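Local coordinates for protein 4'-phospho-dehydrooxetanocin synthase (Bacillus megaterium, PDB 5UL3) that catalyses the radical-mediated oxidative ring contraction of dAMP to an oxetane aldehyde in oxetanocin A biosynthesis, using cobalamin, a [4Fe-4S] cluster and S-adenosylmethionine, at residues A[555-558]-A[559-562]; A[199-202]-A[203-206]; A[623-626]-A[627-631]; A[374-377]-A[378-381]. One frame throughout, in Å; residues are numbered along the deposited sequence.

Contact 1: A[555-558]-A[559-562]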
ATOM      1  N   MET A 555      -4.453  16.114  19.891  1.00 39.60           N
ATOM      2  CA  MET A 555      -5.646  16.084  20.738  1.00 37.01           C
ATOM      3  C   MET A 555      -5.357  15.384  22.054  1.00 39.48           C
ATOM      4  O   MET A 555      -5.832  15.811  23.116  1.00 37.00           O
ATOM      5  CB  MET A 555      -6.797  15.383  20.012  1.00 30.68           C
ATOM      6  CG  MET A 555      -7.295  16.117  18.786  1.00 38.15           C
ATOM      7  SD  MET A 555      -8.184  15.053  17.612  1.00 36.78           S
ATOM      8  CE  MET A 555      -9.485  14.358  18.623  1.00 33.71           C
ATOM      9  N   VAL A 556      -4.586  14.299  22.006  1.00 34.28           N
ATOM     10  CA  VAL A 556      -4.225  13.586  23.224  1.00 35.89           C
ATOM     11  C   VAL A 556      -3.318  14.451  24.087  1.00 49.13           C
ATOM     12  O   VAL A 556      -3.515  14.568  25.303  1.00 43.15           O
ATOM     13  CB  VAL A 556      -3.561  12.244  22.880  1.00 34.93           C
ATOM     14  CG1 VAL A 556      -2.847  11.662  24.102  1.00 34.94           C
ATOM     15  CG2 VAL A 556      -4.603  11.286  22.353  1.00 27.92           C
ATOM     16  N   GLN A 557      -2.313  15.075  23.470  1.00 38.54           N
ATOM     17  CA  GLN A 557      -1.430  15.968  24.213  1.00 45.12           C
ATOM     18  C   GLN A 557      -2.213  17.121  24.842  1.00 48.68           C
ATOM     19  O   GLN A 557      -1.903  17.555  25.958  1.00 54.87           O
ATOM     20  CB  GLN A 557      -0.322  16.478  23.290  1.00 40.51           C
ATOM     21  CG  GLN A 557       0.767  15.439  23.030  1.00 45.15           C
ATOM     22  CD  GLN A 557       1.578  15.714  21.772  1.00 51.97           C
ATOM     23  OE1 GLN A 557       1.214  16.560  20.956  1.00 47.54           O
ATOM     24  NE2 GLN A 557       2.683  14.987  21.608  1.00 51.33           N
ATOM     25  N   LEU A 558      -3.250  17.610  24.154  1.00 47.60           N
ATOM     26  CA  LEU A 558      -4.064  18.688  24.704  1.00 43.85           C
ATOM     27  C   LEU A 558      -4.939  18.201  25.852  1.00 54.24           C
ATOM     28  O   LEU A 558      -5.192  18.954  26.801  1.00 56.57           O
ATOM     29  CB  LEU A 558      -4.914  19.312  23.596  1.00 47.76           C
ATOM     30  CG  LEU A 558      -5.675  20.611  23.863  1.00 63.61           C
ATOM     31  CD1 LEU A 558      -5.599  21.496  22.631  1.00 60.06           C
ATOM     32  CD2 LEU A 558      -7.131  20.333  24.233  1.00 53.68           C
ATOM     33  N   THR A 559      -5.412  16.955  25.786  1.00 39.34           N
ATOM     34  CA  THR A 559      -6.159  16.380  26.898  1.00 50.09           C
ATOM     35  C   THR A 559      -5.258  16.110  28.100  1.00 51.00           C
ATOM     36  O   THR A 559      -5.706  16.228  29.246  1.00 52.46           O
ATOM     37  CB  THR A 559      -6.861  15.095  26.447  1.00 45.60           C
ATOM     38  OG1 THR A 559      -7.678  15.378  25.305  1.00 46.20           O
ATOM     39  CG2 THR A 559      -7.745  14.532  27.549  1.00 45.47           C
ATOM     40  N   GLU A 560      -3.992  15.752  27.863  1.00 48.28           N
ATOM     41  CA  GLU A 560      -3.058  15.553  28.968  1.00 54.30           C
ATOM     42  C   GLU A 560      -2.936  16.816  29.813  1.00 64.67           C
ATOM     43  O   GLU A 560      -2.899  16.748  31.048  1.00 68.78           O
ATOM     44  CB  GLU A 560      -1.683  15.140  28.439  1.00 50.45           C
ATOM     45  CG  GLU A 560      -1.556  13.695  28.004  1.00 45.51           C
ATOM     46  CD  GLU A 560      -0.156  13.372  27.528  1.00 45.82           C
ATOM     47  OE1 GLU A 560       0.449  14.227  26.847  1.00 50.51           O
ATOM     48  OE2 GLU A 560       0.348  12.270  27.845  1.00 50.96           O
ATOM     49  N   ARG A 561      -2.871  17.977  29.162  1.00 59.58           N
ATOM     50  CA  ARG A 561      -2.804  19.239  29.888  1.00 66.28           C
ATOM     51  C   ARG A 561      -4.153  19.593  30.503  1.00 66.20           C
ATOM     52  O   ARG A 561      -4.235  19.947  31.684  1.00 73.44           O
ATOM     53  CB  ARG A 561      -2.335  20.354  28.952  1.00 60.52           C
ATOM     54  CG  ARG A 561      -0.940  20.146  28.394  1.00 67.90           C
ATOM     55  CD  ARG A 561      -0.510  21.327  27.532  1.00 74.22           C
ATOM     56  NE  ARG A 561       0.926  21.303  27.266  1.00 87.62           N
ATOM     57  CZ  ARG A 561       1.483  20.751  26.193  1.00 92.70           C
ATOM     58  NH1 ARG A 561       0.725  20.176  25.269  1.00 79.56           N
ATOM     59  NH2 ARG A 561       2.802  20.776  26.040  1.00101.04           N
ATOM     60  N   LYS A 562      -5.224  19.486  29.713  1.00 67.46           N
ATOM     61  CA  LYS A 562      -6.544  19.946  30.136  1.00 57.32           C
ATOM     62  C   LYS A 562      -7.051  19.202  31.366  1.00 72.44           C
ATOM     63  O   LYS A 562      -7.750  19.789  32.199  1.00 79.24           O
ATOM     64  CB  LYS A 562      -7.523  19.787  28.975  1.00 63.55           C
ATOM     65  CG  LYS A 562      -8.893  20.390  29.171  1.00 59.05           C
ATOM     66  CD  LYS A 562      -9.393  20.926  27.837  1.00 72.21           C
ATOM     67  CE  LYS A 562     -10.877  21.226  27.862  1.00 76.10           C
ATOM     68  NZ  LYS A 562     -11.293  22.031  26.676  1.00 76.52           N
TER
HETATM   69  O   HOH W   1       0.997  17.020  26.803  1.00 59.74           O
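The carbonyl oxygen of Met555 is gripped twice by Thr559, one turn further along the helix. Thr559 N donates to Met555 O over 2.9 Å, and the hydroxyl OG1 of Thr559 donates to the same Met555 O, also over 2.9 Å. The two donors come from opposite faces of the carbonyl plane, each tilted from it by about 30°. With chi1 at -55°, OG1 stands beside the backbone N of Thr559 and so faces back down the helix onto that oxygen. Such a threonine bond to the carbonyl four residues back, alongside its own N-H, is common in helices.

The next carbonyl, Val556 O, receives Glu560 N at 2.9 Å, while CG of Glu560 brushes the same oxygen. Gln557 O is held more loosely: its bond from Arg561 N is weak at 3.4 Å, and the same oxygen accepts from a water. That water donates to Gln557 O at 3.1 Å and to Glu560 OE1 at 2.8 Å, tying the glutamate to the backbone of the preceding turn. It also lies above one face of the Arg561 guanidinium, displaced toward the rim. The other carboxylate oxygen, OE2, takes the backbone amides of Leu567 and Ile568, in the loop after the helix. Leu558 O receives Lys562 N at 3.0 Å.

Met555 and Thr559 pack on Leu479 and Val556 on Ile568, both in loops, while Leu558, Arg561 and Lys562 are exposed. With two amides on one oxygen and a water on the other, the Glu560 carboxylate is well provided for, which would probably favour its ionised form.

Contact 2: A[199-202]-A[203-206]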
ATOM      1  N   LEU A 199      27.164  -1.715   7.731  1.00 29.26           N
ATOM      2  CA  LEU A 199      28.050  -2.398   6.789  1.00 26.34           C
ATOM      3  C   LEU A 199      28.438  -1.504   5.615  1.00 35.32           C
ATOM      4  O   LEU A 199      29.569  -1.577   5.121  1.00 30.91           O
ATOM      5  CB  LEU A 199      27.371  -3.659   6.276  1.00 24.57           C
ATOM      6  CG  LEU A 199      27.397  -4.814   7.263  1.00 33.58           C
ATOM      7  CD1 LEU A 199      26.312  -5.794   6.901  1.00 35.83           C
ATOM      8  CD2 LEU A 199      28.770  -5.466   7.187  1.00 31.74           C
ATOM      9  N   ILE A 200      27.506  -0.676   5.135  1.00 29.45           N
ATOM     10  CA  ILE A 200      27.835   0.255   4.059  1.00 28.84           C
ATOM     11  C   ILE A 200      28.934   1.207   4.501  1.00 27.79           C
ATOM     12  O   ILE A 200      29.914   1.426   3.781  1.00 30.08           O
ATOM     13  CB  ILE A 200      26.581   1.033   3.616  1.00 28.39           C
ATOM     14  CG1 ILE A 200      25.630   0.107   2.862  1.00 28.25           C
ATOM     15  CG2 ILE A 200      26.990   2.237   2.756  1.00 28.26           C
ATOM     16  CD1 ILE A 200      24.260   0.753   2.588  1.00 31.76           C
ATOM     17  N   TYR A 201      28.771   1.818   5.683  1.00 29.13           N
ATOM     18  CA  TYR A 201      29.764   2.791   6.128  1.00 29.29           C
ATOM     19  C   TYR A 201      31.082   2.118   6.503  1.00 32.17           C
ATOM     20  O   TYR A 201      32.150   2.700   6.281  1.00 35.78           O
ATOM     21  CB  TYR A 201      29.235   3.611   7.300  1.00 32.79           C
ATOM     22  CG  TYR A 201      28.265   4.693   6.876  1.00 34.76           C
ATOM     23  CD1 TYR A 201      28.709   5.820   6.202  1.00 34.76           C
ATOM     24  CD2 TYR A 201      26.909   4.581   7.147  1.00 36.03           C
ATOM     25  CE1 TYR A 201      27.833   6.810   5.807  1.00 35.50           C
ATOM     26  CE2 TYR A 201      26.023   5.566   6.752  1.00 36.74           C
ATOM     27  CZ  TYR A 201      26.494   6.677   6.077  1.00 30.92           C
ATOM     28  OH  TYR A 201      25.624   7.674   5.675  1.00 31.98           O
ATOM     29  N   SER A 202      31.042   0.900   7.056  1.00 32.95           N
ATOM     30  CA  SER A 202      32.314   0.230   7.328  1.00 36.63           C
ATOM     31  C   SER A 202      33.071  -0.066   6.036  1.00 37.61           C
ATOM     32  O   SER A 202      34.305  -0.005   6.023  1.00 38.13           O
ATOM     33  CB  SER A 202      32.105  -1.046   8.159  1.00 35.76           C
ATOM     34  OG  SER A 202      31.319  -2.019   7.496  1.00 39.54           O
ATOM     35  N   HIS A 203      32.365  -0.329   4.931  1.00 31.66           N
ATOM     36  CA  HIS A 203      33.054  -0.540   3.664  1.00 26.64           C
ATOM     37  C   HIS A 203      33.475   0.765   2.999  1.00 31.69           C
ATOM     38  O   HIS A 203      34.484   0.792   2.284  1.00 30.57           O
ATOM     39  CB  HIS A 203      32.183  -1.365   2.720  1.00 30.65           C
ATOM     40  CG  HIS A 203      32.193  -2.828   3.040  1.00 30.06           C
ATOM     41  ND1 HIS A 203      31.408  -3.382   4.029  1.00 39.79           N
ATOM     42  CD2 HIS A 203      32.937  -3.839   2.534  1.00 27.98           C
ATOM     43  CE1 HIS A 203      31.645  -4.681   4.099  1.00 38.40           C
ATOM     44  NE2 HIS A 203      32.565  -4.984   3.198  1.00 30.05           N
ATOM     45  N   ILE A 204      32.726   1.851   3.197  1.00 29.41           N
ATOM     46  CA  ILE A 204      33.229   3.152   2.755  1.00 31.48           C
ATOM     47  C   ILE A 204      34.526   3.465   3.482  1.00 30.44           C
ATOM     48  O   ILE A 204      35.519   3.887   2.872  1.00 33.93           O
ATOM     49  CB  ILE A 204      32.179   4.254   2.993  1.00 31.82           C
ATOM     50  CG1 ILE A 204      31.015   4.116   2.015  1.00 35.49           C
ATOM     51  CG2 ILE A 204      32.820   5.632   2.859  1.00 32.78           C
ATOM     52  CD1 ILE A 204      29.892   5.128   2.283  1.00 34.95           C
ATOM     53  N   GLU A 205      34.537   3.231   4.795  1.00 29.31           N
ATOM     54  CA  GLU A 205      35.712   3.475   5.621  1.00 35.38           C
ATOM     55  C   GLU A 205      36.901   2.637   5.164  1.00 41.97           C
ATOM     56  O   GLU A 205      38.053   3.071   5.275  1.00 36.60           O
ATOM     57  CB  GLU A 205      35.358   3.160   7.076  1.00 41.36           C
ATOM     58  CG  GLU A 205      36.223   3.843   8.116  1.00 65.26           C
ATOM     59  CD  GLU A 205      35.930   5.324   8.249  1.00 69.97           C
ATOM     60  OE1 GLU A 205      35.109   5.855   7.466  1.00 64.06           O
ATOM     61  OE2 GLU A 205      36.524   5.959   9.147  1.00 74.92           O
ATOM     62  N   ASN A 206      36.638   1.440   4.657  1.00 38.23           N
ATOM     63  CA  ASN A 206      37.681   0.545   4.175  1.00 34.89           C
ATOM     64  C   ASN A 206      38.132   0.857   2.756  1.00 38.57           C
ATOM     65  O   ASN A 206      39.057   0.201   2.261  1.00 40.56           O
ATOM     66  CB  ASN A 206      37.198  -0.905   4.242  1.00 31.31           C
ATOM     67  CG  ASN A 206      38.349  -1.899   4.177  1.00 48.29           C
ATOM     68  OD1 ASN A 206      39.402  -1.665   4.767  1.00 37.54           O
ATOM     69  ND2 ASN A 206      38.167  -2.988   3.433  1.00 38.00           N
TER
HETATM   70  O   HOH W   2      32.345   5.920   7.178  1.00 61.38           O
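Leu199 O is the acceptor on which this turn of helix centres, and His203 reaches it with two nitrogens. His203 N makes the helical bond to Leu199 O at 3.1 Å, and the ring nitrogen ND1 of His203 makes a shorter one to Leu199 O, 2.8 Å with an N-H...O angle of 159°. Because a carbonyl can only accept, ND1 must carry the proton of this bond; the oxygen lies in the imidazole plane, at its edge. Chi1 of -78° sets the ring beside the backbone N of His203 and swings ND1 back over the preceding turn. A third donor, the hydroxyl OG of Ser202, comes to Leu199 O at 3.0 Å from above the carbonyl plane, and also bonds weakly to Asp198 O.

On another side of the helix the contact is apolar. The CD1 methyl of Ile204 touches CG2 of Ile200 at 4.1 Å and CD1 of the Tyr201 ring at 4.2 Å; the tyrosine and Ile204 run side by side and point the same way. Further round, a water links Glu205 OE1, 2.8 Å away, weakly to the carbonyl of Tyr201. Asn206 N bonds weakly to Ser202 O, and the side-chain amide of Asn206 is tied to Asp208.

These residues belong to the B12-binding Rossmann domain, in the beta-alpha-beta unit formed by strand 180-184, helix 190-205 and strand 212-216. The Tyr201 ring meets that of Tyr231 with the planes nearly parallel. Ile200, Tyr201 and Ile204 lie on Ile213 of strand 212-216, while Leu199 and His203 pack on Ile170 of the neighbouring helix 166-176.

Contact 3: A[623-626]-A[627-631]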
ATOM      1  N   LYS A 623     -12.383 -26.449   2.246  1.00 30.37           N
ATOM      2  CA  LYS A 623     -12.311 -24.989   2.227  1.00 29.31           C
ATOM      3  C   LYS A 623     -13.549 -24.383   2.857  1.00 30.43           C
ATOM      4  O   LYS A 623     -13.458 -23.473   3.692  1.00 32.19           O
ATOM      5  CB  LYS A 623     -12.138 -24.487   0.792  1.00 32.48           C
ATOM      6  CG  LYS A 623     -10.791 -23.872   0.519  1.00 47.37           C
ATOM      7  CD  LYS A 623     -10.853 -22.916  -0.668  1.00 44.32           C
ATOM      8  CE  LYS A 623      -9.476 -22.395  -1.028  1.00 50.14           C
ATOM      9  NZ  LYS A 623      -8.639 -23.450  -1.679  1.00 55.40           N
ATOM     10  N   LYS A 624     -14.725 -24.900   2.495  1.00 28.21           N
ATOM     11  CA  LYS A 624     -15.952 -24.357   3.055  1.00 30.97           C
ATOM     12  C   LYS A 624     -16.068 -24.670   4.544  1.00 31.18           C
ATOM     13  O   LYS A 624     -16.558 -23.841   5.315  1.00 31.09           O
ATOM     14  CB  LYS A 624     -17.151 -24.869   2.257  1.00 36.40           C
ATOM     15  CG  LYS A 624     -17.086 -24.409   0.798  1.00 42.54           C
ATOM     16  CD  LYS A 624     -18.250 -24.902  -0.060  1.00 48.24           C
ATOM     17  CE  LYS A 624     -18.240 -24.240  -1.461  1.00 43.82           C
ATOM     18  NZ  LYS A 624     -17.195 -24.738  -2.452  1.00 40.68           N
ATOM     19  N   LYS A 625     -15.596 -25.843   4.972  1.00 30.40           N
ATOM     20  CA  LYS A 625     -15.618 -26.177   6.394  1.00 32.19           C
ATOM     21  C   LYS A 625     -14.715 -25.232   7.195  1.00 26.55           C
ATOM     22  O   LYS A 625     -15.145 -24.630   8.192  1.00 31.49           O
ATOM     23  CB  LYS A 625     -15.198 -27.646   6.573  1.00 30.53           C
ATOM     24  CG  LYS A 625     -15.213 -28.146   8.010  1.00 29.27           C
ATOM     25  CD  LYS A 625     -16.581 -28.020   8.639  1.00 34.35           C
ATOM     26  CE  LYS A 625     -17.560 -29.039   8.098  1.00 38.31           C
ATOM     27  NZ  LYS A 625     -18.840 -29.004   8.856  1.00 41.06           N
ATOM     28  N   LEU A 626     -13.469 -25.069   6.749  1.00 25.77           N
ATOM     29  CA  LEU A 626     -12.536 -24.161   7.410  1.00 29.01           C
ATOM     30  C   LEU A 626     -13.050 -22.726   7.394  1.00 33.68           C
ATOM     31  O   LEU A 626     -12.846 -21.975   8.353  1.00 26.84           O
ATOM     32  CB  LEU A 626     -11.176 -24.233   6.726  1.00 27.04           C
ATOM     33  CG  LEU A 626     -10.451 -25.579   6.837  1.00 28.85           C
ATOM     34  CD1 LEU A 626      -9.334 -25.715   5.803  1.00 28.12           C
ATOM     35  CD2 LEU A 626      -9.897 -25.739   8.249  1.00 27.49           C
ATOM     36  N   TYR A 627     -13.694 -22.319   6.302  1.00 32.69           N
ATOM     37  CA  TYR A 627     -14.250 -20.973   6.260  1.00 31.35           C
ATOM     38  C   TYR A 627     -15.350 -20.811   7.295  1.00 31.32           C
ATOM     39  O   TYR A 627     -15.453 -19.755   7.943  1.00 29.73           O
ATOM     40  CB  TYR A 627     -14.764 -20.655   4.855  1.00 27.51           C
ATOM     41  CG  TYR A 627     -15.013 -19.164   4.650  1.00 31.30           C
ATOM     42  CD1 TYR A 627     -13.974 -18.316   4.303  1.00 32.41           C
ATOM     43  CD2 TYR A 627     -16.281 -18.631   4.797  1.00 35.05           C
ATOM     44  CE1 TYR A 627     -14.190 -16.957   4.111  1.00 35.65           C
ATOM     45  CE2 TYR A 627     -16.517 -17.264   4.610  1.00 39.31           C
ATOM     46  CZ  TYR A 627     -15.465 -16.443   4.266  1.00 37.39           C
ATOM     47  OH  TYR A 627     -15.686 -15.096   4.084  1.00 45.44           O
ATOM     48  N   SER A 628     -16.161 -21.859   7.499  1.00 27.42           N
ATOM     49  CA  SER A 628     -17.234 -21.763   8.478  1.00 31.35           C
ATOM     50  C   SER A 628     -16.669 -21.584   9.883  1.00 27.26           C
ATOM     51  O   SER A 628     -17.263 -20.871  10.701  1.00 31.54           O
ATOM     52  CB  SER A 628     -18.159 -22.986   8.398  1.00 33.07           C
ATOM     53  OG  SER A 628     -17.679 -24.050   9.210  1.00 39.60           O
ATOM     54  N   TYR A 629     -15.530 -22.221  10.183  1.00 27.66           N
ATOM     55  CA  TYR A 629     -14.852 -21.945  11.450  1.00 27.72           C
ATOM     56  C   TYR A 629     -14.495 -20.465  11.559  1.00 25.67           C
ATOM     57  O   TYR A 629     -14.700 -19.837  12.601  1.00 26.45           O
ATOM     58  CB  TYR A 629     -13.568 -22.746  11.580  1.00 29.22           C
ATOM     59  CG  TYR A 629     -13.670 -24.245  11.441  1.00 26.34           C
ATOM     60  CD1 TYR A 629     -14.806 -24.943  11.822  1.00 27.20           C
ATOM     61  CD2 TYR A 629     -12.597 -24.949  10.939  1.00 24.69           C
ATOM     62  CE1 TYR A 629     -14.850 -26.364  11.681  1.00 25.14           C
ATOM     63  CE2 TYR A 629     -12.630 -26.314  10.800  1.00 28.70           C
ATOM     64  CZ  TYR A 629     -13.752 -27.017  11.175  1.00 27.12           C
ATOM     65  OH  TYR A 629     -13.720 -28.398  11.015  1.00 29.72           O
ATOM     66  N   MET A 630     -13.915 -19.913  10.496  1.00 25.82           N
ATOM     67  CA  MET A 630     -13.524 -18.505  10.518  1.00 26.69           C
ATOM     68  C   MET A 630     -14.728 -17.589  10.693  1.00 26.14           C
ATOM     69  O   MET A 630     -14.651 -16.599  11.427  1.00 28.94           O
ATOM     70  CB  MET A 630     -12.743 -18.169   9.250  1.00 26.37           C
ATOM     71  CG  MET A 630     -11.310 -18.670   9.314  1.00 34.52           C
ATOM     72  SD  MET A 630     -10.382 -18.373   7.798  1.00 48.00           S
ATOM     73  CE  MET A 630     -11.046 -19.654   6.806  1.00 30.10           C
ATOM     74  N   GLU A 631     -15.853 -17.896  10.033  1.00 26.08           N
ATOM     75  CA  GLU A 631     -17.062 -17.096  10.234  1.00 28.33           C
ATOM     76  C   GLU A 631     -17.535 -17.165  11.675  1.00 30.62           C
ATOM     77  O   GLU A 631     -17.966 -16.160  12.250  1.00 27.25           O
ATOM     78  CB  GLU A 631     -18.192 -17.580   9.327  1.00 33.08           C
ATOM     79  CG  GLU A 631     -17.951 -17.449   7.832  1.00 35.93           C
ATOM     80  CD  GLU A 631     -19.113 -18.026   7.039  1.00 38.87           C
ATOM     81  OE1 GLU A 631     -19.526 -19.173   7.335  1.00 43.60           O
ATOM     82  OE2 GLU A 631     -19.635 -17.322   6.155  1.00 45.35           O
TER
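Two donors from the following turn meet at Lys625 O: the hydroxyl OG of Ser628 at 2.8 Å and the amide N of Tyr629 at 3.1 Å. Both lie in the plane of the carbonyl, with OG on a lone pair. Ser628 reaches it because chi1, 87°, places OG between its backbone N and carbonyl carbon.

The same oxygen also lies 3.5 Å above the plane of the Tyr629 ring, over its centre. That ring folds back along the helix. CG of Lys625 comes within 3.4 Å of Tyr629 OH; the lysine chain, bent at chi2 and chi3, crosses the phenol end with CG and CD and then leads away. CD2 of Leu626 presses on Tyr629 CE2 at 3.8 Å. Met630 bends at chi3, bringing its CE methyl to 3.3 Å from Leu626 O, which also takes the amide of Met630.

Beyond the turn, the hydroxyl of Tyr629 bonds to Asp707 and its ring meets Val704, both of helix 683-709. Leu626 and Met630 instead lie against Leu614 and Met608 of helix 588-617. Helix 620-648 is thus packed between helical neighbours, with a serine hydroxyl bonded back to the carbonyl three residues before it, as part of the C-terminal helix bundle.

Contact 4: A[374-377]-A[378-381]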
ATOM      1  N   GLU A 374     -13.530  14.559 -11.723  1.00 33.24           N
ATOM      2  CA  GLU A 374     -12.844  13.348 -11.256  1.00 28.18           C
ATOM      3  C   GLU A 374     -13.614  12.085 -11.630  1.00 31.49           C
ATOM      4  O   GLU A 374     -13.010  11.068 -12.004  1.00 30.53           O
ATOM      5  CB  GLU A 374     -12.611  13.418  -9.739  1.00 26.41           C
ATOM      6  CG  GLU A 374     -13.860  13.673  -8.885  1.00 34.04           C
ATOM      7  CD  GLU A 374     -14.057  15.154  -8.568  1.00 36.62           C
ATOM      8  OE1 GLU A 374     -14.683  15.479  -7.535  1.00 46.02           O
ATOM      9  OE2 GLU A 374     -13.556  15.998  -9.339  1.00 37.04           O
ATOM     10  N   ALA A 375     -14.948  12.123 -11.538  1.00 32.95           N
ATOM     11  CA  ALA A 375     -15.726  10.933 -11.879  1.00 32.91           C
ATOM     12  C   ALA A 375     -15.604  10.593 -13.360  1.00 35.48           C
ATOM     13  O   ALA A 375     -15.542   9.409 -13.721  1.00 30.01           O
ATOM     14  CB  ALA A 375     -17.190  11.113 -11.483  1.00 29.54           C
ATOM     15  N   GLN A 376     -15.549  11.611 -14.237  1.00 28.46           N
ATOM     16  CA  GLN A 376     -15.402  11.321 -15.658  1.00 32.79           C
ATOM     17  C   GLN A 376     -14.021  10.755 -15.968  1.00 29.48           C
ATOM     18  O   GLN A 376     -13.880   9.928 -16.871  1.00 28.36           O
ATOM     19  CB  GLN A 376     -15.670  12.576 -16.497  1.00 36.84           C
ATOM     20  CG  GLN A 376     -15.746  12.279 -17.998  1.00 32.85           C
ATOM     21  CD  GLN A 376     -16.852  11.286 -18.324  1.00 41.95           C
ATOM     22  OE1 GLN A 376     -17.976  11.414 -17.834  1.00 42.63           O
ATOM     23  NE2 GLN A 376     -16.536  10.280 -19.134  1.00 36.35           N
ATOM     24  N   ARG A 377     -12.997  11.182 -15.228  1.00 27.21           N
ATOM     25  CA  ARG A 377     -11.681  10.580 -15.390  1.00 28.23           C
ATOM     26  C   ARG A 377     -11.717   9.082 -15.081  1.00 23.74           C
ATOM     27  O   ARG A 377     -11.116   8.276 -15.803  1.00 24.84           O
ATOM     28  CB  ARG A 377     -10.678  11.293 -14.487  1.00 26.26           C
ATOM     29  CG  ARG A 377      -9.330  10.614 -14.415  1.00 26.76           C
ATOM     30  CD  ARG A 377      -8.316  11.446 -13.660  1.00 28.46           C
ATOM     31  NE  ARG A 377      -7.073  10.716 -13.433  1.00 25.59           N
ATOM     32  CZ  ARG A 377      -6.909   9.793 -12.486  1.00 23.43           C
ATOM     33  NH1 ARG A 377      -7.920   9.470 -11.672  1.00 24.43           N
ATOM     34  NH2 ARG A 377      -5.731   9.191 -12.344  1.00 24.61           N
ATOM     35  N   ILE A 378     -12.397   8.695 -14.002  1.00 23.86           N
ATOM     36  CA  ILE A 378     -12.477   7.272 -13.665  1.00 24.19           C
ATOM     37  C   ILE A 378     -13.241   6.516 -14.749  1.00 27.09           C
ATOM     38  O   ILE A 378     -12.837   5.426 -15.174  1.00 26.35           O
ATOM     39  CB  ILE A 378     -13.116   7.088 -12.274  1.00 24.61           C
ATOM     40  CG1 ILE A 378     -12.281   7.780 -11.181  1.00 25.79           C
ATOM     41  CG2 ILE A 378     -13.310   5.584 -11.957  1.00 24.24           C
ATOM     42  CD1 ILE A 378     -10.838   7.280 -11.049  1.00 25.53           C
ATOM     43  N   ILE A 379     -14.358   7.083 -15.211  1.00 27.43           N
ATOM     44  CA  ILE A 379     -15.149   6.427 -16.248  1.00 29.85           C
ATOM     45  C   ILE A 379     -14.320   6.241 -17.513  1.00 29.88           C
ATOM     46  O   ILE A 379     -14.365   5.176 -18.139  1.00 30.56           O
ATOM     47  CB  ILE A 379     -16.450   7.213 -16.507  1.00 30.26           C
ATOM     48  CG1 ILE A 379     -17.391   7.026 -15.306  1.00 28.30           C
ATOM     49  CG2 ILE A 379     -17.102   6.735 -17.803  1.00 34.49           C
ATOM     50  CD1 ILE A 379     -18.579   7.982 -15.281  1.00 34.93           C
ATOM     51  N   ASP A 380     -13.493   7.238 -17.867  1.00 30.52           N
ATOM     52  CA  ASP A 380     -12.604   7.103 -19.028  1.00 31.28           C
ATOM     53  C   ASP A 380     -11.560   5.994 -18.837  1.00 29.53           C
ATOM     54  O   ASP A 380     -11.252   5.249 -19.779  1.00 29.19           O
ATOM     55  CB  ASP A 380     -11.905   8.439 -19.315  1.00 32.69           C
ATOM     56  CG  ASP A 380     -12.867   9.510 -19.832  1.00 40.73           C
ATOM     57  OD1 ASP A 380     -14.061   9.198 -20.017  1.00 35.06           O
ATOM     58  OD2 ASP A 380     -12.431  10.664 -20.042  1.00 38.03           O
ATOM     59  N   ILE A 381     -10.971   5.887 -17.641  1.00 30.32           N
ATOM     60  CA  ILE A 381     -10.055   4.775 -17.376  1.00 27.93           C
ATOM     61  C   ILE A 381     -10.788   3.442 -17.522  1.00 27.47           C
ATOM     62  O   ILE A 381     -10.295   2.505 -18.173  1.00 27.60           O
ATOM     63  CB  ILE A 381      -9.417   4.933 -15.984  1.00 23.40           C
ATOM     64  CG1 ILE A 381      -8.484   6.149 -15.967  1.00 27.30           C
ATOM     65  CG2 ILE A 381      -8.640   3.644 -15.589  1.00 22.18           C
ATOM     66  CD1 ILE A 381      -8.107   6.625 -14.567  1.00 28.64           C
TER
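Arg377 and Ile381 lie side by side and point the same way, the isoleucine methyl CD1 sitting 3.9 Å above the centre of the guanidinium plane. The arginine gets there by an extended chain from CG to NE, with CG anti to the backbone N (chi1 171°). Ile378 crosses the same side chain at a slant, its CD1 methyl 3.7 Å from Arg377 NH1. Aliphatic groups therefore pack on the flat cation, whose NH2 is bonded to Leu333 O; Val335 and Thr338 of helix 335-351 also touch this arginine.

Elsewhere, Gln376 bends at chi2 and reaches forward to Asp380. Its NE2 donates to Asp380 OD1 at 2.8 Å. The oxygen lies close to the amide plane of Gln376, yet NE2 meets it from above the carboxylate, the two planes being turned 57° apart. Asp380 N also bonds to Gln376 O at 2.9 Å.

Helix 374-386 links strands 357-360 and 393-398 in a beta-alpha-beta unit of the partial radical SAM barrel, and Ile378 packs on Met419 and Cys423 of helix 410-426. The neutral amide offers Asp380 a hydrogen bond without a counter-charge, whereas buried Arg377 combines a carbonyl bond at NH2 with hydrocarbon over one face.

In the fold
All four contacts are local, within about two turns of a helix, each in a different helix and none touching another. Contact 4 is the buried one, contact 3 is partly buried, and contacts 1 and 2 lie at the surface. Contacts 2 and 4 occupy comparable places, each on the helix of a beta-alpha-beta unit, but in the cobalamin-binding and radical SAM domains, on opposite sides of the chain's centre. Contacts 1, 2 and 3 each have a side-chain donor doubling up on a backbone carbonyl, from threonine, histidine with serine, and serine respectively; contact 4 instead joins two side chains directly. Bridging water appears in the two surface contacts; in contact 3 a carbonyl lies over a tyrosine face, and in contact 4 a methyl over a guanidinium.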